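Local structure of cystalysin (Treponema denticola, 1C7N) at residues Asp208-Pro212 and Ile296-Asp300; Ser237-Asn241 and Lys290-Gly294; Asn302-Val306 and Ala374-Gln380; Val306-Phe310 and Gln328-Phe332. The protein belongs to the class I and II aminotransferase family of fold-type I proteins and carries pyridoxal-5'-phosphate covalently bound to a lysine. All coordinates share one frame. Residue numbers count along the deposited sequence, not the author numbering.

Contact 1 of 4, residues Asp208-Pro212 and Ile296-Asp300; sequences DLIMP and IKVID
Ile-296, Met-211 and Asp-300 give up the most area to this contact, 79, 65 and 43 Å² of a total of 325 Å². Asp-208-Pro-212 is an irregular loop, turned at Asp-208 (phi/psi -100/-9) and extended only from Ile-210 to Pro-212, beside the helical residues Ile-296-Asp-300. The nearest CA pairs are Leu-209 with Ile-296, 6.9 Å, and Met-211 with Asp-300, 6.4 Å. Ile-296, rotamer mt, points toward the loop; its CD1 lies 3.7 Å from Asp-208 O and its CG2 3.7 Å from Ile-210 O. Met-211 takes chi1 and chi2 both m with chi3 at 103°, which folds its flexible thioether back onto the helix: CE is 3.8 Å from Ile-299 CG2, while SD sits 4.0 Å from Asp-300 CA. Pro-212 CG approaches Asp-300 OD2 (3.9 Å), whereas Asp-300 OD1 accepts a hydrogen bond from Gln-303 NE2 and forms a salt bridge with Arg-304 NE. This is loop-on-helix packing, largely apolar, joining the loop after strand 199-203 of the large PLP-domain sheet to the long helix 289-313 of the aminotransferase fold.

Contact 2 of 4, residues Ser237-Asn241 and Lys290-Gly294; sequences SKTFN and KWLDG. With PLP (pyridoxal-5'-phosphate), chain I.
The lysine that holds the cofactor sits on a short helix backed by helix 289-313. Lys-238 NZ is 1.3 Å from PLP C4A, a covalent bond of Schiff-base length, and Ser-237 OG gives a weak hydrogen bond of 3.3 Å to PLP O3P. Residues 237-240 form a weakly bonded helical turn; Asn-241, with phi/psi 57/47, ends it in a Schellman motif. Such an internal aldimine is general among PLP-dependent enzymes; in this fold-type I protein the residues directly after the lysine turn to the packing. The nearest CA pair is Phe-240 and Leu-292, 7.3 Å apart. Trp-291 and Leu-292, both with chi1 t, point toward the short helix. The methyl of Thr-239 suits this apolar side, its CG2 meeting Leu-292 CD2 at 3.6 Å, while its OG1 is hydrogen-bonded to Asp-208 OD2. Thr-239 O lies at the edge of the indole, 3.6 Å from Trp-291 CZ3, and is buried without a polar partner. Phe-240, chi1 m, fills the adjoining space with its flat ring, CD2 lying 4.0 Å from Trp-291 CE3 and CE2 4.2 Å from Leu-292 CB. Tyr-3 and Phe-5 also meet the Trp-291 ring, and Val-61 of the second subunit packs on Asn-241.

Contact 3 of 4, residues Asn302-Val306 and Ala374-Gln380; sequences NQRIV and APSSVIQ
Asn-302 begins the contact with its amide, whose two ends suit a donor and an acceptor at once. With chi1 m it reaches the start of the second helix: ND2 donates to Ala-374 O (2.8 Å), and OD1 accepts from Ser-376 OG (2.7 Å). ND2 also bonds Leu-372 O and lies 3.6 Å from Ile-379 CG1. The CA atoms of Asn-302 and Ser-376 are 5.9 Å apart, the closer of the two register pairs; those of Ile-305 and Gln-380 stand 7.7 Å apart. Pro-375 occupies the N-cap of helix 376-380, and the axes of 302-306 and 376-380 run nearly parallel, 10.1 Å apart with a crossing angle of -20°, a side-by-side helix pair in the C-terminal part of this aminotransferase fold. One turn on, Ile-305 (mt), its branched apolar chain suited to a partly exposed place between helices, puts CD1 3.8 Å from Ser-376 CB and CG2 3.5 Å from Gln-380 OE1. Val-306, beta-branched and compact, sets its CG2 4.0 Å from Ile-379 CG2, and its side chain also touches strand 327-331.

Contact 4 of 4, residues Val306-Phe310 and Gln328-Phe332; sequences VKDFF and QWIDF
This is buried helix-on-sheet packing in the C-terminal part of the chain, between helix 289-313 and strand 327-331, an outermost strand of a small three-stranded antiparallel sheet. The axes of helix 306-310 and strand 328-331 are 10.8 Å apart at closest and lie only 13° from parallel in N-to-C direction. The nearest CA pairs are Val-306 with Gln-328 and Lys-307 with Ile-330, each 8.8 Å apart. Alternation along the strand turns Gln-328 and Ile-330 toward the helix, while one helical turn brings Val-306 and Phe-310 to the same side. Val-306, chi1 t, puts CG1 4.0 Å from Ile-330 CD1 and CB 3.3 Å from Gln-328 OE1. That oxygen is buried without a polar partner, although Gln-328 NE2 bonds to Pro-320 O and Gln-303 O. Ile-330 (mt) suits a layer between sheet and helix, its branched side chain also presenting CG2 to Phe-310 CE1 at 4.0 Å. Phe-310, chi1 m, reaches past it to Phe-332, with Phe-310 CZ 3.9 Å from Phe-332 CZ; the rings meet obliquely, centroids 5.7 Å apart and planes at 85°. Strand 327-331 pairs with 367-371; from helix 376-393 Ile-379 packs on Val-306 and Leu-386 on Phe-310, and helix 339-350 packs Met-342 and Met-346 on Phe-332.

How the contacts relate
From the N terminus, the segment 208-212 comes first, and contact 1 joins it to helix 289-313, closing a loop whose nearest ends are 84 residues apart. Contact 2 nests inside that span, joining 237-241 to an earlier part of the same helix; Asp-208 OD2 and Thr-239 OG1, 2.8 Å apart, probably bond the two together. Contacts 3 and 4 come in series after contacts 1 and 2 and start from the same stretch, sharing Val-306; contact 4 closes sooner, at strand 327-331, and contact 3 later, at 374-380. All four use helix 289-313, which thus ties the lysine-bearing helix and the PLP-domain loop to the C-terminal sheet and helix 376-393.

Contact 1 of 4, residues Asp208-Pro212 and Ile296-Asp300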
loop_
_atom_site.group_PDB
_atom_site.type_symbol
_atom_site.label_atom_id
_atom_site.label_comp_id
_atom_site.label_asym_id
_atom_site.label_seq_id
_atom_site.Cartn_x
_atom_site.Cartn_y
_atom_site.Cartn_z
ATOM N N ASP A 208 -3.236 -21.030 -6.866
ATOM C CA ASP A 208 -3.613 -21.958 -5.793
ATOM C C ASP A 208 -5.065 -22.386 -5.962
ATOM O O ASP A 208 -5.538 -23.282 -5.262
ATOM C CB ASP A 208 -3.480 -21.325 -4.405
ATOM C CG ASP A 208 -2.071 -20.899 -4.086
ATOM O OD1 ASP A 208 -1.142 -21.707 -4.281
ATOM O OD2 ASP A 208 -1.894 -19.754 -3.623
ATOM N N LEU A 209 -5.776 -21.734 -6.879
ATOM C CA LEU A 209 -7.185 -22.032 -7.117
ATOM C C LEU A 209 -7.365 -22.869 -8.376
ATOM O O LEU A 209 -7.839 -22.384 -9.410
ATOM C CB LEU A 209 -7.978 -20.720 -7.212
ATOM C CG LEU A 209 -7.968 -19.904 -5.910
ATOM C CD1 LEU A 209 -8.330 -18.454 -6.182
ATOM C CD2 LEU A 209 -8.925 -20.521 -4.908
ATOM N N ILE A 210 -6.979 -24.138 -8.268
ATOM C CA ILE A 210 -7.061 -25.085 -9.375
ATOM C C ILE A 210 -8.154 -26.115 -9.108
ATOM O O ILE A 210 -8.268 -26.633 -7.996
ATOM C CB ILE A 210 -5.718 -25.833 -9.552
ATOM C CG1 ILE A 210 -4.565 -24.827 -9.613
ATOM C CG2 ILE A 210 -5.754 -26.689 -10.816
ATOM C CD1 ILE A 210 -4.670 -23.828 -10.750
ATOM N N MET A 211 -8.963 -26.411 -10.122
ATOM C CA MET A 211 -10.025 -27.395 -9.957
ATOM C C MET A 211 -9.424 -28.800 -9.982
ATOM O O MET A 211 -8.355 -29.019 -10.557
ATOM C CB MET A 211 -11.074 -27.255 -11.067
ATOM C CG MET A 211 -11.869 -25.961 -11.009
ATOM S SD MET A 211 -12.709 -25.723 -9.428
ATOM C CE MET A 211 -11.627 -24.511 -8.657
ATOM N N PRO A 212 -10.099 -29.770 -9.345
ATOM C CA PRO A 212 -9.628 -31.156 -9.296
ATOM C C PRO A 212 -9.250 -31.705 -10.670
ATOM O O PRO A 212 -9.957 -31.485 -11.652
ATOM C CB PRO A 212 -10.815 -31.896 -8.689
ATOM C CG PRO A 212 -11.372 -30.873 -7.743
ATOM C CD PRO A 212 -11.361 -29.624 -8.596
ATOM N N ILE A 296 -12.171 -24.863 -2.318
ATOM C CA ILE A 296 -12.094 -25.403 -3.668
ATOM C C ILE A 296 -13.221 -26.403 -3.926
ATOM O O ILE A 296 -13.781 -26.455 -5.021
ATOM C CB ILE A 296 -10.719 -26.073 -3.908
ATOM C CG1 ILE A 296 -9.633 -24.996 -3.981
ATOM C CG2 ILE A 296 -10.733 -26.869 -5.205
ATOM C CD1 ILE A 296 -8.218 -25.549 -4.030
ATOM N N LYS A 297 -13.560 -27.197 -2.915
ATOM C CA LYS A 297 -14.639 -28.169 -3.058
ATOM C C LYS A 297 -15.953 -27.458 -3.360
ATOM O O LYS A 297 -16.684 -27.852 -4.265
ATOM C CB LYS A 297 -14.781 -29.012 -1.785
ATOM C CG LYS A 297 -13.675 -30.040 -1.617
ATOM C CD LYS A 297 -13.857 -30.864 -0.350
ATOM C CE LYS A 297 -12.847 -32.001 -0.297
ATOM N NZ LYS A 297 -12.982 -32.892 -1.487
ATOM N N VAL A 298 -16.248 -26.398 -2.610
ATOM C CA VAL A 298 -17.481 -25.643 -2.833
ATOM C C VAL A 298 -17.503 -24.996 -4.223
ATOM O O VAL A 298 -18.541 -24.990 -4.901
ATOM C CB VAL A 298 -17.662 -24.549 -1.759
ATOM C CG1 VAL A 298 -18.936 -23.770 -2.021
ATOM C CG2 VAL A 298 -17.712 -25.193 -0.370
ATOM N N ILE A 299 -16.360 -24.457 -4.646
ATOM C CA ILE A 299 -16.252 -23.820 -5.955
ATOM C C ILE A 299 -16.529 -24.850 -7.042
ATOM O O ILE A 299 -17.274 -24.586 -7.982
ATOM C CB ILE A 299 -14.847 -23.218 -6.163
ATOM C CG1 ILE A 299 -14.617 -22.109 -5.134
ATOM C CG2 ILE A 299 -14.716 -22.661 -7.577
ATOM C CD1 ILE A 299 -13.190 -21.619 -5.063
ATOM N N ASP A 300 -15.926 -26.026 -6.900
ATOM C CA ASP A 300 -16.116 -27.114 -7.859
ATOM C C ASP A 300 -17.608 -27.489 -7.884
ATOM O O ASP A 300 -18.189 -27.727 -8.954
ATOM C CB ASP A 300 -15.235 -28.304 -7.449
ATOM C CG ASP A 300 -15.353 -29.491 -8.397
ATOM O OD1 ASP A 300 -15.502 -29.297 -9.619
ATOM O OD2 ASP A 300 -15.270 -30.633 -7.910
#

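Contact 2 of 4, residues Ser237-Asn241 and Lys290-Gly294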
loop_
_atom_site.group_PDB
_atom_site.type_symbol
_atom_site.label_atom_id
_atom_site.label_comp_id
_atom_site.label_asym_id
_atom_site.label_seq_id
_atom_site.Cartn_x
_atom_site.Cartn_y
_atom_site.Cartn_z
ATOM N N SER A 237 -3.751 -13.131 -1.716
ATOM C CA SER A 237 -5.048 -12.439 -1.779
ATOM C C SER A 237 -6.224 -13.150 -2.448
ATOM O O SER A 237 -7.308 -13.229 -1.865
ATOM C CB SER A 237 -4.877 -11.043 -2.399
ATOM O OG SER A 237 -4.160 -11.088 -3.616
ATOM N N LYS A 238 -6.051 -13.638 -3.671
ATOM C CA LYS A 238 -7.153 -14.331 -4.325
ATOM C C LYS A 238 -7.418 -15.664 -3.623
ATOM O O LYS A 238 -8.570 -16.041 -3.379
ATOM C CB LYS A 238 -6.833 -14.566 -5.806
ATOM C CG LYS A 238 -7.141 -13.363 -6.685
ATOM C CD LYS A 238 -8.652 -13.118 -6.748
ATOM C CE LYS A 238 -9.035 -11.837 -7.509
ATOM N NZ LYS A 238 -8.006 -11.516 -8.499
ATOM N N THR A 239 -6.344 -16.359 -3.271
ATOM C CA THR A 239 -6.451 -17.656 -2.604
ATOM C C THR A 239 -7.231 -17.627 -1.287
ATOM O O THR A 239 -8.105 -18.465 -1.058
ATOM C CB THR A 239 -5.054 -18.238 -2.302
ATOM O OG1 THR A 239 -4.249 -18.193 -3.488
ATOM C CG2 THR A 239 -5.167 -19.688 -1.817
ATOM N N PHE A 240 -6.925 -16.661 -0.424
ATOM C CA PHE A 240 -7.576 -16.593 0.884
ATOM C C PHE A 240 -8.526 -15.415 1.110
ATOM O O PHE A 240 -8.862 -15.079 2.252
ATOM C CB PHE A 240 -6.503 -16.624 1.974
ATOM C CG PHE A 240 -5.590 -17.821 1.883
ATOM C CD1 PHE A 240 -4.366 -17.736 1.227
ATOM C CD2 PHE A 240 -5.973 -19.047 2.426
ATOM C CE1 PHE A 240 -3.536 -18.856 1.114
ATOM C CE2 PHE A 240 -5.152 -20.171 2.317
ATOM C CZ PHE A 240 -3.932 -20.074 1.661
ATOM N N ASN A 241 -8.960 -14.793 0.017
ATOM C CA ASN A 241 -9.893 -13.671 0.081
ATOM C C ASN A 241 -9.388 -12.501 0.930
ATOM O O ASN A 241 -10.128 -11.957 1.759
ATOM C CB ASN A 241 -11.243 -14.174 0.616
ATOM C CG ASN A 241 -12.362 -13.170 0.436
ATOM O OD1 ASN A 241 -12.285 -12.276 -0.403
ATOM N ND2 ASN A 241 -13.427 -13.327 1.215
ATOM N N LYS A 290 -6.309 -26.405 5.130
ATOM C CA LYS A 290 -7.561 -27.162 5.179
ATOM C C LYS A 290 -8.738 -26.309 4.726
ATOM O O LYS A 290 -9.675 -26.806 4.104
ATOM C CB LYS A 290 -7.849 -27.661 6.597
ATOM C CG LYS A 290 -6.784 -28.551 7.216
ATOM C CD LYS A 290 -6.604 -29.856 6.476
ATOM C CE LYS A 290 -5.808 -30.834 7.333
ATOM N NZ LYS A 290 -4.584 -30.204 7.912
ATOM N N TRP A 291 -8.701 -25.023 5.062
ATOM C CA TRP A 291 -9.780 -24.131 4.676
ATOM C C TRP A 291 -9.812 -24.028 3.153
ATOM O O TRP A 291 -10.877 -24.080 2.540
ATOM C CB TRP A 291 -9.579 -22.746 5.297
ATOM C CG TRP A 291 -10.627 -21.764 4.884
ATOM C CD1 TRP A 291 -11.828 -21.525 5.494
ATOM C CD2 TRP A 291 -10.578 -20.910 3.740
ATOM N NE1 TRP A 291 -12.532 -20.568 4.790
ATOM C CE2 TRP A 291 -11.784 -20.178 3.710
ATOM C CE3 TRP A 291 -9.629 -20.694 2.730
ATOM C CZ2 TRP A 291 -12.066 -19.244 2.707
ATOM C CZ3 TRP A 291 -9.912 -19.767 1.739
ATOM C CH2 TRP A 291 -11.122 -19.053 1.738
ATOM N N LEU A 292 -8.636 -23.897 2.545
ATOM C CA LEU A 292 -8.533 -23.796 1.095
ATOM C C LEU A 292 -9.083 -25.046 0.400
ATOM O O LEU A 292 -9.721 -24.942 -0.652
ATOM C CB LEU A 292 -7.073 -23.571 0.683
ATOM C CG LEU A 292 -6.796 -23.471 -0.819
ATOM C CD1 LEU A 292 -7.671 -22.384 -1.437
ATOM C CD2 LEU A 292 -5.330 -23.156 -1.042
ATOM N N ASP A 293 -8.834 -26.221 0.975
ATOM C CA ASP A 293 -9.333 -27.464 0.385
ATOM C C ASP A 293 -10.854 -27.429 0.356
ATOM O O ASP A 293 -11.481 -27.782 -0.646
ATOM C CB ASP A 293 -8.883 -28.693 1.189
ATOM C CG ASP A 293 -7.384 -28.921 1.132
ATOM O OD1 ASP A 293 -6.773 -28.638 0.081
ATOM O OD2 ASP A 293 -6.820 -29.404 2.138
ATOM N N GLY A 294 -11.442 -27.005 1.470
ATOM C CA GLY A 294 -12.888 -26.923 1.558
ATOM C C GLY A 294 -13.463 -25.884 0.612
ATOM O O GLY A 294 -14.539 -26.083 0.038
HETATM N N1 PLP I . -4.275 -10.332 -11.570
HETATM C C2 PLP I . -5.420 -11.052 -11.967
HETATM C C2A PLP I . -5.263 -11.854 -13.245
HETATM C C3 PLP I . -6.561 -11.010 -11.050
HETATM O O3 PLP I . -7.647 -11.615 -11.535
HETATM C C4 PLP I . -6.448 -10.314 -9.823
HETATM C C4A PLP I . -7.528 -10.328 -8.836
HETATM C C5 PLP I . -5.158 -9.622 -9.512
HETATM C C6 PLP I . -4.122 -9.629 -10.401
HETATM C C5A PLP I . -4.956 -9.215 -8.055
HETATM O O4P PLP I . -4.670 -7.928 -7.674
HETATM P P PLP I . -4.394 -7.796 -6.077
HETATM O O1P PLP I . -4.470 -6.351 -5.876
HETATM O O2P PLP I . -3.006 -8.343 -5.793
HETATM O O3P PLP I . -5.417 -8.518 -5.313
#

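Contact 3 of 4, residues Asn302-Val306 and Ala374-Gln380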
loop_
_atom_site.group_PDB
_atom_site.type_symbol
_atom_site.label_atom_id
_atom_site.label_comp_id
_atom_site.label_asym_id
_atom_site.label_seq_id
_atom_site.Cartn_x
_atom_site.Cartn_y
_atom_site.Cartn_z
ATOM N N ASN A 302 -20.118 -25.527 -7.169
ATOM C CA ASN A 302 -20.816 -24.415 -7.807
ATOM C C ASN A 302 -20.699 -24.330 -9.331
ATOM O O ASN A 302 -21.682 -24.014 -10.001
ATOM C CB ASN A 302 -20.389 -23.092 -7.165
ATOM C CG ASN A 302 -20.922 -22.940 -5.749
ATOM O OD1 ASN A 302 -21.788 -23.702 -5.314
ATOM N ND2 ASN A 302 -20.423 -21.946 -5.030
ATOM N N GLN A 303 -19.521 -24.606 -9.888
ATOM C CA GLN A 303 -19.383 -24.550 -11.342
ATOM C C GLN A 303 -20.258 -25.647 -11.961
ATOM O O GLN A 303 -20.761 -25.501 -13.075
ATOM C CB GLN A 303 -17.920 -24.742 -11.778
ATOM C CG GLN A 303 -17.345 -26.106 -11.423
ATOM C CD GLN A 303 -16.042 -26.406 -12.138
ATOM O OE1 GLN A 303 -15.646 -25.702 -13.076
ATOM N NE2 GLN A 303 -15.371 -27.471 -11.709
ATOM N N ARG A 304 -20.436 -26.748 -11.237
ATOM C CA ARG A 304 -21.267 -27.837 -11.743
ATOM C C ARG A 304 -22.742 -27.452 -11.601
ATOM O O ARG A 304 -23.567 -27.804 -12.441
ATOM C CB ARG A 304 -20.932 -29.142 -11.004
ATOM C CG ARG A 304 -19.529 -29.655 -11.352
ATOM C CD ARG A 304 -19.039 -30.771 -10.437
ATOM N NE ARG A 304 -17.664 -31.171 -10.758
ATOM C CZ ARG A 304 -17.307 -31.848 -11.850
ATOM N NH1 ARG A 304 -18.223 -32.217 -12.741
ATOM N NH2 ARG A 304 -16.033 -32.156 -12.057
ATOM N N ILE A 305 -23.071 -26.696 -10.559
ATOM C CA ILE A 305 -24.451 -26.246 -10.367
ATOM C C ILE A 305 -24.841 -25.339 -11.541
ATOM O O ILE A 305 -25.938 -25.455 -12.097
ATOM C CB ILE A 305 -24.609 -25.456 -9.039
ATOM C CG1 ILE A 305 -24.445 -26.407 -7.850
ATOM C CG2 ILE A 305 -25.983 -24.765 -8.984
ATOM C CD1 ILE A 305 -24.565 -25.723 -6.498
ATOM N N VAL A 306 -23.928 -24.448 -11.919
ATOM C CA VAL A 306 -24.161 -23.514 -13.018
ATOM C C VAL A 306 -24.302 -24.281 -14.336
ATOM O O VAL A 306 -25.269 -24.095 -15.071
ATOM C CB VAL A 306 -22.993 -22.490 -13.137
ATOM C CG1 VAL A 306 -23.222 -21.551 -14.313
ATOM C CG2 VAL A 306 -22.876 -21.683 -11.841
ATOM N N ALA A 374 -19.124 -18.241 -3.495
ATOM C CA ALA A 374 -20.264 -17.901 -2.659
ATOM C C ALA A 374 -20.932 -19.205 -2.240
ATOM O O ALA A 374 -20.625 -20.268 -2.790
ATOM C CB ALA A 374 -21.247 -17.034 -3.445
ATOM N N PRO A 375 -21.833 -19.154 -1.244
ATOM C CA PRO A 375 -22.497 -20.391 -0.825
ATOM C C PRO A 375 -23.323 -20.943 -1.983
ATOM O O PRO A 375 -23.901 -20.179 -2.763
ATOM C CB PRO A 375 -23.371 -19.935 0.339
ATOM C CG PRO A 375 -22.568 -18.809 0.936
ATOM C CD PRO A 375 -22.132 -18.054 -0.307
ATOM N N SER A 376 -23.369 -22.267 -2.097
ATOM C CA SER A 376 -24.125 -22.911 -3.162
ATOM C C SER A 376 -25.576 -22.408 -3.186
ATOM O O SER A 376 -26.138 -22.141 -4.254
ATOM C CB SER A 376 -24.079 -24.431 -2.972
ATOM O OG SER A 376 -22.742 -24.906 -3.050
ATOM N N SER A 377 -26.177 -22.264 -2.008
ATOM C CA SER A 377 -27.555 -21.786 -1.919
ATOM C C SER A 377 -27.683 -20.408 -2.551
ATOM O O SER A 377 -28.707 -20.090 -3.163
ATOM C CB SER A 377 -28.000 -21.710 -0.459
ATOM O OG SER A 377 -27.208 -20.783 0.262
ATOM N N VAL A 378 -26.645 -19.589 -2.400
ATOM C CA VAL A 378 -26.654 -18.240 -2.958
ATOM C C VAL A 378 -26.588 -18.303 -4.473
ATOM O O VAL A 378 -27.267 -17.538 -5.157
ATOM C CB VAL A 378 -25.475 -17.395 -2.423
ATOM C CG1 VAL A 378 -25.375 -16.093 -3.197
ATOM C CG2 VAL A 378 -25.679 -17.100 -0.943
ATOM N N ILE A 379 -25.773 -19.216 -4.994
ATOM C CA ILE A 379 -25.649 -19.386 -6.438
ATOM C C ILE A 379 -27.005 -19.836 -6.997
ATOM O O ILE A 379 -27.437 -19.380 -8.060
ATOM C CB ILE A 379 -24.572 -20.450 -6.795
ATOM C CG1 ILE A 379 -23.197 -20.014 -6.272
ATOM C CG2 ILE A 379 -24.509 -20.647 -8.310
ATOM C CD1 ILE A 379 -22.670 -18.728 -6.876
ATOM N N GLN A 380 -27.676 -20.725 -6.269
ATOM C CA GLN A 380 -28.982 -21.249 -6.675
ATOM C C GLN A 380 -30.049 -20.157 -6.692
ATOM O O GLN A 380 -30.878 -20.099 -7.603
ATOM C CB GLN A 380 -29.407 -22.375 -5.729
ATOM C CG GLN A 380 -28.521 -23.604 -5.807
ATOM C CD GLN A 380 -28.922 -24.537 -6.934
ATOM O OE1 GLN A 380 -29.243 -24.094 -8.041
ATOM N NE2 GLN A 380 -28.898 -25.836 -6.661
#

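Contact 4 of 4, residues Val306-Phe310 and Gln328-Phe332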
loop_
_atom_site.group_PDB
_atom_site.type_symbol
_atom_site.label_atom_id
_atom_site.label_comp_id
_atom_site.label_asym_id
_atom_site.label_seq_id
_atom_site.Cartn_x
_atom_site.Cartn_y
_atom_site.Cartn_z
ATOM N N VAL A 306 -23.928 -24.448 -11.919
ATOM C CA VAL A 306 -24.161 -23.514 -13.018
ATOM C C VAL A 306 -24.302 -24.281 -14.336
ATOM O O VAL A 306 -25.269 -24.095 -15.071
ATOM C CB VAL A 306 -22.993 -22.490 -13.137
ATOM C CG1 VAL A 306 -23.222 -21.551 -14.313
ATOM C CG2 VAL A 306 -22.876 -21.683 -11.841
ATOM N N LYS A 307 -23.332 -25.138 -14.625
ATOM C CA LYS A 307 -23.353 -25.937 -15.844
ATOM C C LYS A 307 -24.671 -26.695 -15.950
ATOM O O LYS A 307 -25.338 -26.664 -16.989
ATOM C CB LYS A 307 -22.174 -26.915 -15.837
ATOM C CG LYS A 307 -22.137 -27.901 -17.001
ATOM C CD LYS A 307 -20.861 -28.733 -16.940
ATOM C CE LYS A 307 -20.946 -29.991 -17.790
ATOM N NZ LYS A 307 -21.241 -29.701 -19.216
ATOM N N ASP A 308 -25.051 -27.365 -14.870
ATOM C CA ASP A 308 -26.291 -28.130 -14.850
ATOM C C ASP A 308 -27.527 -27.262 -15.052
ATOM O O ASP A 308 -28.457 -27.649 -15.761
ATOM C CB ASP A 308 -26.412 -28.898 -13.532
ATOM C CG ASP A 308 -27.725 -29.644 -13.416
ATOM O OD1 ASP A 308 -28.666 -29.108 -12.793
ATOM O OD2 ASP A 308 -27.818 -30.764 -13.966
ATOM N N PHE A 309 -27.537 -26.089 -14.428
ATOM C CA PHE A 309 -28.672 -25.190 -14.540
ATOM C C PHE A 309 -29.027 -24.879 -15.988
ATOM O O PHE A 309 -30.194 -24.931 -16.368
ATOM C CB PHE A 309 -28.399 -23.880 -13.807
ATOM C CG PHE A 309 -29.432 -22.830 -14.064
ATOM C CD1 PHE A 309 -30.677 -22.897 -13.451
ATOM C CD2 PHE A 309 -29.180 -21.799 -14.964
ATOM C CE1 PHE A 309 -31.659 -21.952 -13.732
ATOM C CE2 PHE A 309 -30.153 -20.850 -15.251
ATOM C CZ PHE A 309 -31.396 -20.927 -14.634
ATOM N N PHE A 310 -28.029 -24.547 -16.798
ATOM C CA PHE A 310 -28.308 -24.232 -18.191
ATOM C C PHE A 310 -28.646 -25.460 -19.038
ATOM O O PHE A 310 -29.462 -25.371 -19.955
ATOM C CB PHE A 310 -27.144 -23.455 -18.807
ATOM C CG PHE A 310 -26.925 -22.102 -18.177
ATOM C CD1 PHE A 310 -25.896 -21.901 -17.263
ATOM C CD2 PHE A 310 -27.772 -21.036 -18.476
ATOM C CE1 PHE A 310 -25.715 -20.653 -16.657
ATOM C CE2 PHE A 310 -27.597 -19.789 -17.874
ATOM C CZ PHE A 310 -26.567 -19.600 -16.965
ATOM N N GLN A 328 -16.138 -18.467 -13.497
ATOM C CA GLN A 328 -16.633 -19.259 -14.623
ATOM C C GLN A 328 -17.071 -18.405 -15.812
ATOM O O GLN A 328 -17.671 -17.347 -15.643
ATOM C CB GLN A 328 -17.779 -20.158 -14.130
ATOM C CG GLN A 328 -18.293 -21.191 -15.125
ATOM C CD GLN A 328 -19.170 -22.235 -14.444
ATOM O OE1 GLN A 328 -19.742 -21.976 -13.390
ATOM N NE2 GLN A 328 -19.286 -23.417 -15.054
ATOM N N TRP A 329 -16.766 -18.884 -17.013
ATOM C CA TRP A 329 -17.052 -18.170 -18.259
ATOM C C TRP A 329 -18.309 -18.736 -18.913
ATOM O O TRP A 329 -18.288 -19.845 -19.440
ATOM C CB TRP A 329 -15.843 -18.331 -19.190
ATOM C CG TRP A 329 -15.676 -17.318 -20.306
ATOM C CD1 TRP A 329 -15.418 -17.597 -21.618
ATOM C CD2 TRP A 329 -15.610 -15.883 -20.184
ATOM N NE1 TRP A 329 -15.184 -16.437 -22.317
ATOM C CE2 TRP A 329 -15.295 -15.372 -21.466
ATOM C CE3 TRP A 329 -15.778 -14.987 -19.121
ATOM C CZ2 TRP A 329 -15.145 -14.000 -21.711
ATOM C CZ3 TRP A 329 -15.629 -13.625 -19.366
ATOM C CH2 TRP A 329 -15.314 -13.146 -20.652
ATOM N N ILE A 330 -19.392 -17.963 -18.882
ATOM C CA ILE A 330 -20.663 -18.396 -19.449
ATOM C C ILE A 330 -20.932 -17.775 -20.813
ATOM O O ILE A 330 -20.930 -16.555 -20.968
ATOM C CB ILE A 330 -21.832 -18.045 -18.511
ATOM C CG1 ILE A 330 -21.538 -18.562 -17.099
ATOM C CG2 ILE A 330 -23.118 -18.688 -19.023
ATOM C CD1 ILE A 330 -22.508 -18.081 -16.060
ATOM N N ASP A 331 -21.190 -18.633 -21.793
ATOM C CA ASP A 331 -21.454 -18.213 -23.164
ATOM C C ASP A 331 -22.942 -17.959 -23.417
ATOM O O ASP A 331 -23.721 -18.897 -23.578
ATOM C CB ASP A 331 -20.926 -19.293 -24.111
ATOM C CG ASP A 331 -21.167 -18.972 -25.570
ATOM O OD1 ASP A 331 -21.687 -17.879 -25.880
ATOM O OD2 ASP A 331 -20.824 -19.827 -26.411
ATOM N N PHE A 332 -23.328 -16.684 -23.453
ATOM C CA PHE A 332 -24.721 -16.298 -23.688
ATOM C C PHE A 332 -24.979 -15.880 -25.136
ATOM O O PHE A 332 -26.057 -15.388 -25.456
ATOM C CB PHE A 332 -25.124 -15.117 -22.794
ATOM C CG PHE A 332 -25.475 -15.493 -21.378
ATOM C CD1 PHE A 332 -24.483 -15.661 -20.419
ATOM C CD2 PHE A 332 -26.812 -15.632 -20.994
ATOM C CE1 PHE A 332 -24.817 -15.958 -19.092
ATOM C CE2 PHE A 332 -27.155 -15.929 -19.672
ATOM C CZ PHE A 332 -26.155 -16.091 -18.720
#